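Local coordinates for reducing-end xylose-releasing exo-oligoxylanase Rex8A (Paenibacillus barcinonensis, PDB 6SUD), which hydrolyses short xylooligosaccharides, linear or branched, from their reducing ends and releases xylose, as a family 8 glycoside hydrolase of xylan breakdown, at residues Phe192-Pro195 / Ser196-Leu199; Arg226-Leu229 / Arg230-His234; His261-Ser264 / Asp265-Val269; Val273-Asp276 / Trp277-Arg281. The protein carries 1 engineered substitution. All coordinates share one frame; numbering follows the deposited sequence.

In the fold
Contacts 1 and 3 form part of the xylose site, and both touch the xylose of chain K. Their centres lie 10 Å apart. Asp194 OD2 comes within 2.6 Å of Asp265 OD2, the inferred proton acceptor. Contact 2, on helix 215-232, backs contact 1: its Tyr228 ring stacks on His198. Contacts 3 and 4 use the two ends of helix 268-280, with centres 19 Å apart. One end carries sugar-binding residues and the other lies away from the annotated sites. Helix 215-232 packs along helix 268-280, so contact 2 touches both. Cys233 meets Val269 of contact 3, and Arg226 NE makes a 2.6 Å salt bridge to Asp276 OD2 of contact 4.

Contact 1. Residues Phe192-Pro195 / Ser196-Leu199; sequences FSDP and SYHL. With XYP (beta-D-xylopyranose), chain K.
The Asp194 side chain leaves with CG anti to the backbone N (chi1 -178°), while Tyr197 has CG anti to its carbonyl carbon (chi1 -72°). These two torsions lay the carboxylate over one face of the Tyr197 ring. The two planes are 9° apart, a stacked arrangement. Asp194 CB makes a CH-pi contact over the ring centre, 3.7 Å from the Tyr197 centroid. Asp194 OD2 reaches toward the phenol end, 3.4 Å from Tyr197 CE1.

The other oxygen closes an Asx turn. Asp194 OD1 takes a bond from Ser196 OG at 2.7 Å, from above the carboxylate plane. Its anti lone pair receives the backbone N of Ser196. Together these bonds limit rotation of the carboxylate. The Asp194 and Asp265 carboxylates lie close to each other; Asp265 is the inferred proton acceptor. A further water joins Tyr197 OH to O2 of the chain K xylose, 2.7 Å from that oxygen.

The backbone turns as a short 3-10 segment. Tyr197 N bonds to Asp194 O at 2.9 Å, and His198 N to Pro195 O at 3.2 Å. Beyond the turn, His198 NE2 donates to Ser193 OG at 2.7 Å, nearly in the imidazole plane. Ser193 OG is also bonded to Ile184 O, and His198 ND1 to Ser225 OG, so both ring nitrogens are used.

The buried turn lies in the loop between strand 183-184 and helix 200-209, and His198 packs on Leu183 and Ile184. Tyr197 packs on Arg268 of helix 268-280 and on Asp128 of helix 127-144, while His198 stacks on Tyr228 of helix 215-232.

Contact 2. Residues Arg226-Leu229 / Arg230-His234; sequences RAYL and RTACH. With EDO (1,2-ethanediol), chain E.
Thr231 OG1 donates to Tyr228 O over 2.6 Å, in the carbonyl plane and on a lone pair. Tyr228 O also takes two backbone donors: Ala232 N at 3.0 Å, nearly in line with the C=O bond, and Thr231 N at 2.8 Å from above the plane. Three bonds thus grip one oxygen in the last turn of the helix. Thr231 OG1 lies between its backbone N and carbonyl carbon (chi1 69°), turned back to that oxygen. Thr231 OG1 also accepts from O1 of an ethanediol at 2.8 Å. This diol, probably from the crystallisation liquor, sets its C1 at the Tyr228 ring edge.

On the neighbouring side, Arg230 folds back at chi3 (-76°) over the preceding turn. Its guanidinium lies with one face over Ala227 CA, and Arg230 NH2 is 3.7 Å from Ala227 CB. Asp283 holds its NH1 in a salt bridge. The backbone leaves helical angles at Cys233, whose N still reaches Leu229 O at 3.2 Å.

The contact closes helix 215-232. Tyr228 bonds through OH to Asn245 O, and its ring lies against the 196-199 loop. Leu229 packs on Val273 of helix 268-280, and Cys233 meets Trp285 of helix 285-297.

Contact 3. Residues His261-Ser264 / Asp265-Val269; sequences HFYS and DAYRV. With XYP (beta-D-xylopyranose), chain K; XYP (beta-D-xylopyranose), chain J.
Ala266 N donates to Tyr263 O at 2.9 Å, closing the turn that leads into helix 268-280 of the (alpha/alpha)6 barrel of family 8 glycoside hydrolases. Tyr267 N reaches Ser264 O at 3.4 Å, a weak bond, but that carbonyl also accepts from Tyr361 OH.

Asp265, the inferred proton acceptor, sits on this turn. Asp265 OD1 accepts from O2 of the chain K xylose at 2.8 Å, and its backbone N donates to Glu242. Asp265 O takes both Arg268 N and Arg268 NE. The bond from Arg268 NE to Asp265 O is 3.1 Å long, lies in the carbonyl plane on a lone pair, and nearly in the guanidinium plane. It fixes the turn of the guanidinium, whose edge then presents NH1 to O3 of the same xylose. Arg268 NH1 also bonds to Tyr74 OH, and NH2 forms a salt bridge with Asp265 OD2. Asp128 and Glu70 also hydrogen-bond this sugar.

The Tyr267 ring runs back under the turn, its CG anti to the carbonyl carbon (chi1 -59°). Ser264 CA sits over its centre, a CH-pi contact of 3.8 Å to the Tyr267 centroid, and Phe262 meets it obliquely with planes at 45°. Replacing Tyr267 with an alanine would probably open a gap beneath Ser264 and beside Phe262, and leave two waters without their shared phenol.

Those waters satisfy the hydroxyl. Tyr267 OH donates to the first at 2.6 Å, and that water donates to Phe262 O. The second donates to Tyr267 OH at 2.8 Å and is bonded to Ser264 OG.

Contact 4. Residues Val273-Asp276 / Trp277-Arg281; sequences VALD and WEWFR
Asp276 O is gripped by two backbone donors at the end of helix 268-280: Phe280 N at 2.9 Å, and Arg281 N by a weaker 3.4 Å bond. Arg281 then leaves the helix with positive phi (55°). Its side chain folds back. Arg281 NE donates to Trp277 O at 2.8 Å. Arg281 NH2 donates to Glu278 O at 2.9 Å, in the carbonyl plane on a lone pair. Arg281 CD lies over one face of the Trp277 ring.

On another side of the helix, Leu275 crosses the Trp279 indole. Leu275 CG, anti to the backbone N (chi1 -167°), sits over one ring face, 4.1 Å from the centroid of the Trp279 five-membered ring. Leu275 CD1 reaches Trp279 NE1 at 3.5 Å. That NE1 donates to Tyr377 O, so the indole is held by its face and its N-H. With an alanine in place of Trp279, the Tyr377 carbonyl is likely to lose this donor, and a gap to open beside Leu275.

Asp276 OD1 lies 3.6 Å from Phe280 CD2, at the ring edge. OD2 pairs with Arg226 NE of helix 215-232 and Gln286 NE2; OD1 is satisfied too.

A buried acid paired with arginine thus ties two helices together. At the helix end, Arg281 NH2 and Glu278 OE1 lie 3.3 Å apart, paired by charge alone, and Arg281 probably offsets both this carboxylate and the negative end of the helix dipole.

Contact 1. Residues Phe192-Pro195 / Ser196-Leu199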
loop_
_atom_site.group_PDB
_atom_site.type_symbol
_atom_site.label_atom_id
_atom_site.label_comp_id
_atom_site.label_asym_id
_atom_site.label_seq_id
_atom_site.Cartn_x
_atom_site.Cartn_y
_atom_site.Cartn_z
ATOM N N PHE A 192 9.216 -12.648 11.691
ATOM C CA PHE A 192 9.918 -11.900 10.625
ATOM C C PHE A 192 8.922 -10.941 10.003
ATOM O O PHE A 192 7.731 -10.940 10.396
ATOM C CB PHE A 192 10.558 -12.828 9.590
ATOM C CG PHE A 192 9.614 -13.712 8.819
ATOM C CD1 PHE A 192 9.003 -13.261 7.657
ATOM C CD2 PHE A 192 9.379 -15.015 9.226
ATOM C CE1 PHE A 192 8.162 -14.085 6.932
ATOM C CE2 PHE A 192 8.534 -15.840 8.500
ATOM C CZ PHE A 192 7.931 -15.377 7.352
ATOM N N SER A 193 9.420 -10.153 9.058
ATOM C CA SER A 193 8.655 -9.034 8.472
ATOM C C SER A 193 8.635 -9.135 6.951
ATOM O O SER A 193 9.145 -10.114 6.377
ATOM C CB SER A 193 9.203 -7.725 8.951
ATOM O OG SER A 193 8.249 -6.692 8.749
ATOM N N ASP A 194 7.979 -8.152 6.354
ATOM C CA ASP A 194 7.840 -7.937 4.893
ATOM C C ASP A 194 8.074 -6.448 4.691
ATOM O O ASP A 194 7.221 -5.669 5.095
ATOM C CB ASP A 194 6.455 -8.400 4.440
ATOM C CG ASP A 194 6.194 -8.281 2.955
ATOM O OD1 ASP A 194 6.637 -7.279 2.351
ATOM O OD2 ASP A 194 5.554 -9.190 2.428
ATOM N N PRO A 195 9.232 -5.992 4.158
ATOM C CA PRO A 195 9.521 -4.554 4.067
ATOM C C PRO A 195 8.446 -3.690 3.388
ATOM O O PRO A 195 8.293 -2.565 3.739
ATOM C CB PRO A 195 10.817 -4.515 3.246
ATOM C CG PRO A 195 11.485 -5.836 3.544
ATOM C CD PRO A 195 10.348 -6.830 3.697
ATOM N N SER A 196 7.691 -4.239 2.449
ATOM C CA SER A 196 6.617 -3.503 1.728
ATOM C C SER A 196 5.444 -3.188 2.673
ATOM O O SER A 196 4.610 -2.338 2.327
ATOM C CB SER A 196 6.176 -4.289 0.528
ATOM O OG SER A 196 5.371 -5.373 0.952
ATOM N N TYR A 197 5.361 -3.856 3.820
ATOM C CA TYR A 197 4.287 -3.620 4.823
ATOM C C TYR A 197 4.588 -2.390 5.690
ATOM O O TYR A 197 3.677 -1.973 6.434
ATOM C CB TYR A 197 4.138 -4.837 5.740
ATOM C CG TYR A 197 3.513 -6.076 5.147
ATOM C CD1 TYR A 197 3.316 -6.252 3.788
ATOM C CD2 TYR A 197 3.144 -7.116 5.979
ATOM C CE1 TYR A 197 2.752 -7.413 3.282
ATOM C CE2 TYR A 197 2.581 -8.286 5.496
ATOM C CZ TYR A 197 2.385 -8.442 4.134
ATOM O OH TYR A 197 1.815 -9.596 3.654
ATOM N N HIS A 198 5.808 -1.849 5.644
ATOM C CA HIS A 198 6.266 -0.750 6.536
ATOM C C HIS A 198 5.844 0.604 5.974
ATOM O O HIS A 198 6.380 1.028 4.944
ATOM C CB HIS A 198 7.778 -0.811 6.785
ATOM C CG HIS A 198 8.155 -1.997 7.594
ATOM N ND1 HIS A 198 8.558 -1.905 8.922
ATOM C CD2 HIS A 198 8.088 -3.317 7.298
ATOM C CE1 HIS A 198 8.779 -3.127 9.369
ATOM N NE2 HIS A 198 8.517 -4.006 8.379
ATOM N N LEU A 199 4.935 1.261 6.685
ATOM C CA LEU A 199 4.309 2.528 6.249
ATOM C C LEU A 199 4.519 3.559 7.345
ATOM O O LEU A 199 3.560 3.965 8.002
ATOM C CB LEU A 199 2.817 2.307 6.000
ATOM C CG LEU A 199 2.431 1.179 5.051
ATOM C CD1 LEU A 199 0.928 1.058 5.028
ATOM C CD2 LEU A 199 2.946 1.402 3.643
HETATM O O1 XYP K . -0.684 -12.343 -1.851
HETATM C C1 XYP K . -0.819 -11.499 -0.685
HETATM C C2 XYP K . 0.063 -10.249 -0.723
HETATM C C3 XYP K . -0.018 -9.457 0.577
HETATM C C4 XYP K . -1.394 -9.652 1.203
HETATM C C5 XYP K . -2.419 -9.879 0.098
HETATM O O2 XYP K . 1.424 -10.574 -1.030
HETATM O O3 XYP K . 0.274 -8.084 0.269
HETATM O O4 XYP K . -1.358 -10.791 2.067
HETATM O O5 XYP K . -2.186 -11.094 -0.613
HETATM O O HOH W 1 8.674 -6.554 0.765
HETATM O O HOH W 2 2.661 -10.575 1.360
HETATM O O HOH W 3 7.624 -0.054 2.647
#

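Contact 2. Residues Arg226-Leu229 / Arg230-His234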
loop_
_atom_site.group_PDB
_atom_site.type_symbol
_atom_site.label_atom_id
_atom_site.label_comp_id
_atom_site.label_asym_id
_atom_site.label_seq_id
_atom_site.Cartn_x
_atom_site.Cartn_y
_atom_site.Cartn_z
ATOM N N ARG A 226 11.286 3.563 9.683
ATOM C CA ARG A 226 12.240 4.316 8.830
ATOM C C ARG A 226 13.620 3.664 8.965
ATOM O O ARG A 226 14.262 3.418 7.933
ATOM C CB ARG A 226 12.283 5.803 9.184
ATOM C CG ARG A 226 10.947 6.515 9.022
ATOM C CD ARG A 226 11.056 8.020 8.900
ATOM N NE ARG A 226 9.758 8.592 8.571
ATOM C CZ ARG A 226 8.902 9.074 9.470
ATOM N NH1 ARG A 226 9.230 9.097 10.751
ATOM N NH2 ARG A 226 7.734 9.546 9.086
ATOM N N ALA A 227 14.058 3.397 10.196
ATOM C CA ALA A 227 15.331 2.700 10.477
ATOM C C ALA A 227 15.353 1.345 9.776
ATOM O O ALA A 227 16.381 1.028 9.192
ATOM C CB ALA A 227 15.538 2.487 11.956
ATOM N N TYR A 228 14.265 0.574 9.888
ATOM C CA TYR A 228 14.142 -0.787 9.320
ATOM C C TYR A 228 14.327 -0.765 7.802
ATOM O O TYR A 228 15.138 -1.556 7.282
ATOM C CB TYR A 228 12.777 -1.403 9.613
ATOM C CG TYR A 228 12.654 -2.819 9.128
ATOM C CD1 TYR A 228 13.381 -3.814 9.741
ATOM C CD2 TYR A 228 11.845 -3.178 8.056
ATOM C CE1 TYR A 228 13.301 -5.129 9.337
ATOM C CE2 TYR A 228 11.734 -4.500 7.650
ATOM C CZ TYR A 228 12.478 -5.480 8.291
ATOM O OH TYR A 228 12.429 -6.796 7.948
ATOM N N LEU A 229 13.660 0.137 7.096
ATOM C CA LEU A 229 13.858 0.194 5.613
ATOM C C LEU A 229 15.295 0.564 5.281
ATOM O O LEU A 229 15.761 0.109 4.252
ATOM C CB LEU A 229 12.883 1.151 4.935
ATOM C CG LEU A 229 11.440 0.758 5.210
ATOM C CD1 LEU A 229 10.487 1.911 5.014
ATOM C CD2 LEU A 229 11.059 -0.478 4.425
ATOM N N ARG A 230 15.997 1.327 6.124
ATOM C CA ARG A 230 17.440 1.589 5.848
ATOM C C ARG A 230 18.224 0.268 5.901
ATOM O O ARG A 230 19.246 0.212 5.236
ATOM C CB ARG A 230 18.028 2.615 6.822
ATOM C CG ARG A 230 17.367 3.985 6.734
ATOM C CD ARG A 230 18.161 5.106 7.386
ATOM N NE ARG A 230 18.084 5.103 8.846
ATOM C CZ ARG A 230 17.117 5.681 9.566
ATOM N NH1 ARG A 230 16.111 6.296 8.970
ATOM N NH2 ARG A 230 17.152 5.628 10.887
ATOM N N THR A 231 17.788 -0.731 6.681
ATOM C CA THR A 231 18.487 -2.041 6.846
ATOM C C THR A 231 18.042 -3.049 5.785
ATOM O O THR A 231 18.867 -3.926 5.444
ATOM C CB THR A 231 18.295 -2.647 8.245
ATOM O OG1 THR A 231 16.933 -3.060 8.393
ATOM C CG2 THR A 231 18.693 -1.685 9.342
ATOM N N ALA A 232 16.814 -2.943 5.262
ATOM C CA ALA A 232 16.251 -3.939 4.317
ATOM C C ALA A 232 16.671 -3.625 2.886
ATOM O O ALA A 232 16.749 -4.573 2.078
ATOM C CB ALA A 232 14.746 -3.994 4.409
ATOM N N CYS A 233 16.888 -2.355 2.556
ATOM C CA CYS A 233 17.149 -1.971 1.142
ATOM C C CYS A 233 18.633 -2.106 0.799
ATOM O O CYS A 233 19.458 -1.586 1.550
ATOM C CB CYS A 233 16.706 -0.549 0.873
ATOM S SG CYS A 233 14.911 -0.384 0.964
ATOM N N HIS A 234 18.933 -2.725 -0.337
ATOM C CA HIS A 234 20.313 -3.006 -0.797
ATOM C C HIS A 234 21.029 -1.675 -1.025
ATOM O O HIS A 234 20.477 -0.753 -1.613
ATOM C CB HIS A 234 20.314 -3.942 -2.002
ATOM C CG HIS A 234 21.675 -4.455 -2.273
ATOM N ND1 HIS A 234 22.591 -3.705 -2.973
ATOM C CD2 HIS A 234 22.298 -5.580 -1.861
ATOM C CE1 HIS A 234 23.740 -4.368 -2.997
ATOM N NE2 HIS A 234 23.588 -5.522 -2.315
HETATM C C1 EDO E . 15.878 -3.696 12.055
HETATM O O1 EDO E . 16.921 -3.765 11.113
HETATM C C2 EDO E . 15.394 -2.357 12.357
HETATM O O2 EDO E . 16.314 -1.305 12.139
#

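Contact 3. Residues His261-Ser264 / Asp265-Val269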
loop_
_atom_site.group_PDB
_atom_site.type_symbol
_atom_site.label_atom_id
_atom_site.label_comp_id
_atom_site.label_asym_id
_atom_site.label_seq_id
_atom_site.Cartn_x
_atom_site.Cartn_y
_atom_site.Cartn_z
ATOM N N HIS A 261 13.996 -12.590 -2.731
ATOM C CA HIS A 261 14.391 -11.831 -3.940
ATOM C C HIS A 261 13.471 -10.639 -4.171
ATOM O O HIS A 261 12.455 -10.503 -3.457
ATOM C CB HIS A 261 14.422 -12.764 -5.142
ATOM C CG HIS A 261 15.217 -13.987 -4.863
ATOM N ND1 HIS A 261 16.574 -13.933 -4.586
ATOM C CD2 HIS A 261 14.859 -15.286 -4.787
ATOM C CE1 HIS A 261 17.021 -15.155 -4.365
ATOM N NE2 HIS A 261 15.990 -16.005 -4.495
ATOM N N PHE A 262 13.828 -9.818 -5.165
ATOM C CA PHE A 262 13.046 -8.628 -5.569
ATOM C C PHE A 262 11.978 -9.066 -6.572
ATOM O O PHE A 262 12.306 -9.355 -7.739
ATOM C CB PHE A 262 13.962 -7.535 -6.117
ATOM C CG PHE A 262 13.244 -6.236 -6.371
ATOM C CD1 PHE A 262 12.935 -5.375 -5.327
ATOM C CD2 PHE A 262 12.850 -5.886 -7.646
ATOM C CE1 PHE A 262 12.275 -4.174 -5.564
ATOM C CE2 PHE A 262 12.172 -4.705 -7.881
ATOM C CZ PHE A 262 11.884 -3.845 -6.842
ATOM N N TYR A 263 10.740 -9.137 -6.088
ATOM C CA TYR A 263 9.518 -9.560 -6.818
ATOM C C TYR A 263 8.331 -8.771 -6.244
ATOM O O TYR A 263 8.535 -7.892 -5.405
ATOM C CB TYR A 263 9.330 -11.073 -6.697
ATOM C CG TYR A 263 8.628 -11.749 -7.853
ATOM C CD1 TYR A 263 9.133 -11.665 -9.142
ATOM C CD2 TYR A 263 7.482 -12.503 -7.650
ATOM C CE1 TYR A 263 8.505 -12.301 -10.203
ATOM C CE2 TYR A 263 6.842 -13.145 -8.701
ATOM C CZ TYR A 263 7.357 -13.044 -9.979
ATOM O OH TYR A 263 6.712 -13.681 -11.000
ATOM N N SER A 264 7.116 -9.128 -6.660
ATOM C CA SER A 264 5.842 -8.358 -6.539
ATOM C C SER A 264 5.694 -7.566 -5.228
ATOM O O SER A 264 5.419 -6.369 -5.320
ATOM C CB SER A 264 4.686 -9.288 -6.714
ATOM O OG SER A 264 4.831 -10.012 -7.922
ATOM N N ASP A 265 5.824 -8.182 -4.050
ATOM C CA ASP A 265 5.608 -7.455 -2.765
ATOM C C ASP A 265 6.560 -6.251 -2.685
ATOM O O ASP A 265 6.096 -5.106 -2.393
ATOM C CB ASP A 265 5.823 -8.353 -1.542
ATOM C CG ASP A 265 4.606 -9.142 -1.101
ATOM O OD1 ASP A 265 3.809 -9.550 -1.971
ATOM O OD2 ASP A 265 4.481 -9.362 0.116
ATOM N N ALA A 266 7.848 -6.495 -2.957
ATOM C CA ALA A 266 8.950 -5.540 -2.690
ATOM C C ALA A 266 8.842 -4.299 -3.582
ATOM O O ALA A 266 9.492 -3.288 -3.254
ATOM C CB ALA A 266 10.292 -6.211 -2.838
ATOM N N TYR A 267 8.064 -4.337 -4.667
ATOM C CA TYR A 267 7.904 -3.158 -5.556
ATOM C C TYR A 267 7.396 -1.958 -4.760
ATOM O O TYR A 267 7.823 -0.814 -5.043
ATOM C CB TYR A 267 6.917 -3.440 -6.690
ATOM C CG TYR A 267 7.297 -4.586 -7.580
ATOM C CD1 TYR A 267 8.558 -5.159 -7.519
ATOM C CD2 TYR A 267 6.413 -5.049 -8.538
ATOM C CE1 TYR A 267 8.918 -6.201 -8.353
ATOM C CE2 TYR A 267 6.755 -6.095 -9.375
ATOM C CZ TYR A 267 8.003 -6.677 -9.276
ATOM O OH TYR A 267 8.339 -7.696 -10.119
ATOM N N ARG A 268 6.551 -2.211 -3.756
ATOM C CA ARG A 268 5.832 -1.141 -3.016
ATOM C C ARG A 268 6.809 -0.385 -2.110
ATOM O O ARG A 268 6.499 0.757 -1.784
ATOM C CB ARG A 268 4.653 -1.727 -2.241
ATOM C CG ARG A 268 3.643 -2.419 -3.149
ATOM C CD ARG A 268 2.638 -3.168 -2.304
ATOM N NE ARG A 268 3.191 -4.373 -1.673
ATOM C CZ ARG A 268 2.448 -5.324 -1.102
ATOM N NH1 ARG A 268 1.140 -5.176 -1.021
ATOM N NH2 ARG A 268 3.003 -6.406 -0.590
ATOM N N VAL A 269 7.971 -0.953 -1.765
ATOM C CA VAL A 269 8.927 -0.240 -0.884
ATOM C C VAL A 269 9.281 1.125 -1.484
ATOM O O VAL A 269 9.297 2.101 -0.709
ATOM C CB VAL A 269 10.223 -1.017 -0.619
ATOM C CG1 VAL A 269 11.179 -0.122 0.139
ATOM C CG2 VAL A 269 9.945 -2.329 0.093
HETATM O O1 XYP K . -0.684 -12.343 -1.851
HETATM C C1 XYP K . -0.819 -11.499 -0.685
HETATM C C2 XYP K . 0.063 -10.249 -0.723
HETATM C C3 XYP K . -0.018 -9.457 0.577
HETATM C C4 XYP K . -1.394 -9.652 1.203
HETATM C C5 XYP K . -2.419 -9.879 0.098
HETATM O O2 XYP K . 1.424 -10.574 -1.030
HETATM O O3 XYP K . 0.274 -8.084 0.269
HETATM O O4 XYP K . -1.358 -10.791 2.067
HETATM O O5 XYP K . -2.186 -11.094 -0.613
HETATM O O1 XYP J . 0.058 -11.505 -8.054
HETATM C C1 XYP J . 0.185 -10.649 -6.911
HETATM C C2 XYP J . -1.057 -10.842 -6.044
HETATM C C3 XYP J . -0.952 -9.907 -4.870
HETATM C C4 XYP J . 0.286 -10.233 -4.066
HETATM C C5 XYP J . 1.524 -10.207 -4.952
HETATM O O2 XYP J . -2.296 -10.567 -6.728
HETATM O O3 XYP J . -2.117 -10.040 -4.055
HETATM O O4 XYP J . 0.359 -9.262 -3.017
HETATM O O5 XYP J . 1.341 -11.015 -6.128
HETATM O O HOH W 4 10.854 -8.230 -9.942
HETATM O O HOH W 5 6.121 -9.298 -10.473
#

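Contact 4. Residues Val273-Asp276 / Trp277-Arg281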
loop_
_atom_site.group_PDB
_atom_site.type_symbol
_atom_site.label_atom_id
_atom_site.label_comp_id
_atom_site.label_asym_id
_atom_site.label_seq_id
_atom_site.Cartn_x
_atom_site.Cartn_y
_atom_site.Cartn_z
ATOM N N VAL A 273 8.433 4.604 0.633
ATOM C CA VAL A 273 9.522 5.535 1.047
ATOM C C VAL A 273 9.314 6.901 0.379
ATOM O O VAL A 273 9.461 7.910 1.050
ATOM C CB VAL A 273 10.896 4.938 0.724
ATOM C CG1 VAL A 273 11.109 3.629 1.440
ATOM C CG2 VAL A 273 11.108 4.715 -0.752
ATOM N N ALA A 274 8.971 6.937 -0.911
ATOM C CA ALA A 274 8.714 8.191 -1.660
ATOM C C ALA A 274 7.567 8.983 -1.022
ATOM O O ALA A 274 7.684 10.206 -0.939
ATOM C CB ALA A 274 8.381 7.885 -3.087
ATOM N N LEU A 275 6.482 8.321 -0.592
ATOM C CA LEU A 275 5.319 9.045 -0.027
ATOM C C LEU A 275 5.682 9.572 1.371
ATOM O O LEU A 275 5.291 10.708 1.675
ATOM C CB LEU A 275 4.078 8.148 -0.030
ATOM C CG LEU A 275 2.745 8.852 0.235
ATOM C CD1 LEU A 275 2.452 9.950 -0.779
ATOM C CD2 LEU A 275 1.620 7.834 0.250
ATOM N N ASP A 276 6.445 8.817 2.170
ATOM C CA ASP A 276 6.894 9.273 3.518
ATOM C C ASP A 276 7.740 10.545 3.370
ATOM O O ASP A 276 7.628 11.464 4.224
ATOM C CB ASP A 276 7.722 8.209 4.239
ATOM C CG ASP A 276 8.060 8.608 5.666
ATOM O OD1 ASP A 276 7.133 8.995 6.393
ATOM O OD2 ASP A 276 9.262 8.559 6.026
ATOM N N TRP A 277 8.617 10.562 2.364
ATOM C CA TRP A 277 9.456 11.749 2.063
ATOM C C TRP A 277 8.541 12.926 1.703
ATOM O O TRP A 277 8.699 13.998 2.306
ATOM C CB TRP A 277 10.471 11.462 0.960
ATOM C CG TRP A 277 11.290 12.672 0.648
ATOM C CD1 TRP A 277 11.214 13.465 -0.452
ATOM C CD2 TRP A 277 12.288 13.254 1.496
ATOM N NE1 TRP A 277 12.115 14.482 -0.367
ATOM C CE2 TRP A 277 12.785 14.388 0.820
ATOM C CE3 TRP A 277 12.800 12.937 2.758
ATOM C CZ2 TRP A 277 13.777 15.199 1.366
ATOM C CZ3 TRP A 277 13.768 13.756 3.303
ATOM C CH2 TRP A 277 14.254 14.867 2.614
ATOM N N GLU A 278 7.594 12.715 0.786
ATOM C CA GLU A 278 6.646 13.774 0.336
ATOM C C GLU A 278 5.872 14.326 1.551
ATOM O O GLU A 278 5.822 15.558 1.715
ATOM C CB GLU A 278 5.728 13.245 -0.767
ATOM C CG GLU A 278 4.685 14.250 -1.231
ATOM C CD GLU A 278 5.175 15.607 -1.707
ATOM O OE1 GLU A 278 6.403 15.780 -1.881
ATOM O OE2 GLU A 278 4.310 16.501 -1.919
ATOM N N TRP A 279 5.292 13.462 2.388
ATOM C CA TRP A 279 4.415 13.888 3.517
ATOM C C TRP A 279 5.224 14.509 4.660
ATOM O O TRP A 279 4.736 15.522 5.225
ATOM C CB TRP A 279 3.572 12.715 4.029
ATOM C CG TRP A 279 2.433 12.354 3.125
ATOM C CD1 TRP A 279 2.170 12.856 1.885
ATOM C CD2 TRP A 279 1.398 11.390 3.394
ATOM N NE1 TRP A 279 1.036 12.285 1.373
ATOM C CE2 TRP A 279 0.541 11.383 2.271
ATOM C CE3 TRP A 279 1.111 10.534 4.464
ATOM C CZ2 TRP A 279 -0.573 10.548 2.193
ATOM C CZ3 TRP A 279 0.002 9.718 4.384
ATOM C CH2 TRP A 279 -0.834 9.740 3.266
ATOM N N PHE A 280 6.354 13.909 5.055
ATOM C CA PHE A 280 7.018 14.218 6.356
ATOM C C PHE A 280 8.455 14.718 6.179
ATOM O O PHE A 280 8.923 15.383 7.120
ATOM C CB PHE A 280 6.926 13.014 7.294
ATOM C CG PHE A 280 5.512 12.758 7.736
ATOM C CD1 PHE A 280 4.832 13.691 8.502
ATOM C CD2 PHE A 280 4.842 11.607 7.378
ATOM C CE1 PHE A 280 3.521 13.481 8.885
ATOM C CE2 PHE A 280 3.518 11.409 7.737
ATOM C CZ PHE A 280 2.862 12.333 8.512
ATOM N N ARG A 281 9.135 14.382 5.072
ATOM C CA ARG A 281 10.453 14.964 4.687
ATOM C C ARG A 281 11.445 14.755 5.849
ATOM O O ARG A 281 12.235 15.665 6.115
ATOM C CB ARG A 281 10.261 16.448 4.327
ATOM C CG ARG A 281 11.087 16.952 3.148
ATOM C CD ARG A 281 10.671 16.383 1.801
ATOM N NE ARG A 281 9.266 16.579 1.459
ATOM C CZ ARG A 281 8.742 17.671 0.896
ATOM N NH1 ARG A 281 9.501 18.722 0.614
ATOM N NH2 ARG A 281 7.442 17.715 0.645
#